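Local coordinates for surface protein R28 (Streptococcus pyogenes, PDB 6S5Z) that is a cell-wall-anchored streptococcal surface protein, represented here by one Rib domain of immunoglobulin-like fold, a kind of domain implicated in infection, at residues E57-V62 and N75-V80. Numbering follows the deposited sequence.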
ATOM      1  N   GLU A  57       2.482  15.958  -5.030  1.00 13.20           N
ATOM      2  CA  GLU A  57       2.641  15.047  -3.907  1.00 16.29           C
ATOM      3  C   GLU A  57       1.287  14.437  -3.602  1.00 19.47           C
ATOM      4  O   GLU A  57       0.358  15.159  -3.230  1.00 22.46           O
ATOM      5  CB  GLU A  57       3.185  15.789  -2.688  1.00 14.19           C
ATOM      6  CG  GLU A  57       4.532  16.415  -2.924  1.00 15.40           C
ATOM      7  CD  GLU A  57       5.640  15.396  -3.084  1.00 26.63           C
ATOM      8  OE1 GLU A  57       5.398  14.195  -2.828  1.00 26.86           O
ATOM      9  OE2 GLU A  57       6.762  15.801  -3.446  1.00 31.91           O
ATOM     10  N   LYS A  58       1.177  13.119  -3.721  1.00 17.05           N
ATOM     11  CA  LYS A  58      -0.131  12.513  -3.567  1.00 11.45           C
ATOM     12  C   LYS A  58      -0.099  11.560  -2.385  1.00 16.03           C
ATOM     13  O   LYS A  58       0.944  11.009  -2.026  1.00 21.46           O
ATOM     14  CB  LYS A  58      -0.565  11.782  -4.847  1.00 13.88           C
ATOM     15  CG  LYS A  58      -0.384  12.632  -6.122  1.00 12.71           C
ATOM     16  CD  LYS A  58      -1.131  13.943  -6.046  1.00 16.31           C
ATOM     17  CE  LYS A  58      -1.032  14.718  -7.358  1.00 24.07           C
ATOM     18  NZ  LYS A  58      -1.829  14.100  -8.447  1.00 23.78           N
ATOM     19  N   ASP A  59      -1.272  11.325  -1.820  1.00 16.07           N
ATOM     20  CA  ASP A  59      -1.404  10.387  -0.730  1.00 20.31           C
ATOM     21  C   ASP A  59      -2.319   9.273  -1.198  1.00 19.53           C
ATOM     22  O   ASP A  59      -3.130   9.447  -2.116  1.00 17.05           O
ATOM     23  CB  ASP A  59      -2.000  11.041   0.526  1.00 23.94           C
ATOM     24  CG  ASP A  59      -1.051  12.024   1.202  1.00 35.76           C
ATOM     25  OD1 ASP A  59       0.110  11.662   1.468  1.00 40.55           O
ATOM     26  OD2 ASP A  59      -1.480  13.163   1.481  1.00 37.76           O
ATOM     27  N   GLY A  60      -2.190   8.128  -0.539  1.00 15.51           N
ATOM     28  CA  GLY A  60      -3.038   6.994  -0.842  1.00 19.33           C
ATOM     29  C   GLY A  60      -3.062   6.081   0.363  1.00 19.14           C
ATOM     30  O   GLY A  60      -2.335   6.286   1.337  1.00 19.72           O
ATOM     31  N   ILE A  61      -3.925   5.073   0.293  1.00  8.90           N
ATOM     32  CA  ILE A  61      -4.044   4.075   1.351  1.00  9.04           C
ATOM     33  C   ILE A  61      -4.007   2.691   0.726  1.00 16.48           C
ATOM     34  O   ILE A  61      -4.778   2.393  -0.196  1.00 11.43           O
ATOM     35  CB  ILE A  61      -5.321   4.277   2.179  1.00 10.55           C
ATOM     36  CG1 ILE A  61      -5.315   5.691   2.783  1.00 12.27           C
ATOM     37  CG2 ILE A  61      -5.411   3.225   3.273  1.00 11.63           C
ATOM     38  CD1 ILE A  61      -6.628   6.097   3.390  1.00 11.80           C
ATOM     39  N   VAL A  62      -3.086   1.861   1.204  1.00 11.93           N
ATOM     40  CA  VAL A  62      -2.985   0.472   0.795  1.00 13.85           C
ATOM     41  C   VAL A  62      -3.705  -0.377   1.827  1.00 15.70           C
ATOM     42  O   VAL A  62      -3.507  -0.198   3.039  1.00 15.43           O
ATOM     43  CB  VAL A  62      -1.516   0.046   0.662  1.00 12.62           C
ATOM     44  CG1 VAL A  62      -1.407  -1.462   0.337  1.00  8.30           C
ATOM     45  CG2 VAL A  62      -0.820   0.882  -0.392  1.00 12.68           C
ATOM     46  N   ASN A  75      -1.122   4.110   5.185  1.00 15.66           N
ATOM     47  CA  ASN A  75      -1.024   5.392   4.500  1.00 14.10           C
ATOM     48  C   ASN A  75       0.306   5.502   3.769  1.00 13.88           C
ATOM     49  O   ASN A  75       1.367   5.248   4.350  1.00 12.90           O
ATOM     50  CB  ASN A  75      -1.160   6.542   5.501  1.00 13.32           C
ATOM     51  CG  ASN A  75      -2.515   6.565   6.169  1.00 19.50           C
ATOM     52  OD1 ASN A  75      -3.520   6.172   5.572  1.00 21.52           O
ATOM     53  ND2 ASN A  75      -2.548   6.993   7.422  1.00 26.71           N
ATOM     54  N   VAL A  76       0.250   5.902   2.503  1.00 10.01           N
ATOM     55  CA  VAL A  76       1.433   5.989   1.650  1.00  9.43           C
ATOM     56  C   VAL A  76       1.442   7.319   0.917  1.00 10.16           C
ATOM     57  O   VAL A  76       0.443   8.032   0.845  1.00 16.45           O
ATOM     58  CB  VAL A  76       1.529   4.835   0.632  1.00  9.57           C
ATOM     59  CG1 VAL A  76       1.440   3.473   1.307  1.00 12.35           C
ATOM     60  CG2 VAL A  76       0.418   4.985  -0.429  1.00  9.22           C
ATOM     61  N   LYS A  77       2.599   7.634   0.361  1.00 12.78           N
ATOM     62  CA  LYS A  77       2.809   8.876  -0.355  1.00 18.61           C
ATOM     63  C   LYS A  77       3.447   8.555  -1.692  1.00 18.86           C
ATOM     64  O   LYS A  77       4.309   7.674  -1.785  1.00 20.43           O
ATOM     65  CB  LYS A  77       3.671   9.840   0.471  1.00 17.92           C
ATOM     66  CG  LYS A  77       2.966  10.223   1.769  1.00 22.91           C
ATOM     67  CD  LYS A  77       3.622  11.366   2.533  1.00 33.73           C
ATOM     68  CE  LYS A  77       2.645  11.905   3.587  1.00 40.94           C
ATOM     69  NZ  LYS A  77       3.009  13.248   4.119  1.00 45.78           N
ATOM     70  N   VAL A  78       2.996   9.250  -2.729  1.00 14.37           N
ATOM     71  CA  VAL A  78       3.537   9.085  -4.066  1.00 14.22           C
ATOM     72  C   VAL A  78       3.844  10.472  -4.599  1.00 11.42           C
ATOM     73  O   VAL A  78       2.968  11.347  -4.623  1.00 12.26           O
ATOM     74  CB  VAL A  78       2.572   8.340  -5.010  1.00 16.33           C
ATOM     75  CG1 VAL A  78       3.186   8.217  -6.396  1.00 19.26           C
ATOM     76  CG2 VAL A  78       2.224   6.949  -4.481  1.00 13.31           C
ATOM     77  N   THR A  79       5.084  10.679  -5.005  1.00 12.72           N
ATOM     78  CA  THR A  79       5.485  11.901  -5.671  1.00 20.60           C
ATOM     79  C   THR A  79       5.317  11.670  -7.161  1.00 19.24           C
ATOM     80  O   THR A  79       5.798  10.665  -7.689  1.00 14.21           O
ATOM     81  CB  THR A  79       6.941  12.241  -5.331  1.00 16.26           C
ATOM     82  OG1 THR A  79       7.091  12.286  -3.911  1.00 17.54           O
ATOM     83  CG2 THR A  79       7.341  13.584  -5.929  1.00 19.92           C
ATOM     84  N   VAL A  80       4.582  12.550  -7.829  1.00 14.78           N
ATOM     85  CA  VAL A  80       4.411  12.445  -9.270  1.00 13.68           C
ATOM     86  C   VAL A  80       5.144  13.619  -9.906  1.00 15.04           C
ATOM     87  O   VAL A  80       4.865  14.777  -9.579  1.00 17.47           O
ATOM     88  CB  VAL A  80       2.928  12.417  -9.665  1.00 13.88           C
ATOM     89  CG1 VAL A  80       2.785  12.161 -11.157  1.00 14.72           C
ATOM     90  CG2 VAL A  80       2.192  11.353  -8.857  1.00 13.38           C
TER
HETATM   91  O   HOH W   1      -0.550   9.471   3.193  1.00 27.03           O
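Two antiparallel strands, 57-62 and 75-80, are joined first by their backbones. The hydrogen-bonded pairs are K58 with V78 and G60 with V76, each closed by two N-H to C=O bonds. K58 N reaches V78 O at 2.7 Å within the carbonyl plane, whereas V76 N approaches G60 O (2.9 Å) from above the plane of the G60 carbonyl. V76 O takes two donors, G60 N and a water that also donates to D59 OD1.

Polar side chains predominate on the face of E57, D59, K77 and T79, which also bears N75 and I61. E57 bends at chi2 (-69°), bringing OE1 to T79 OG1 at 2.8 Å; the hydroxyl donates to the syn lone pair and is also bonded to H15. K77 runs extended alongside D59, its CG 3.2 Å from D59 OD1, yet K77 NZ stays 4.2 Å from that oxygen, beyond a salt bridge.

Apolar contacts gather around V76, on the face it shares with K58 and V78. V76 CG2 sits 3.5 Å from G60 O, while V76 CG1 meets V62 CG2 at 3.8 Å, the two side chains crossing nearly at right angles near W44. K58 CG brushes V80 CG2, and K58 NZ is hydrogen-bonded to D51 O and T54 OG1.

The arrangement is a beta hairpin, the central pair of the sheet in this immunoglobulin-like Rib domain.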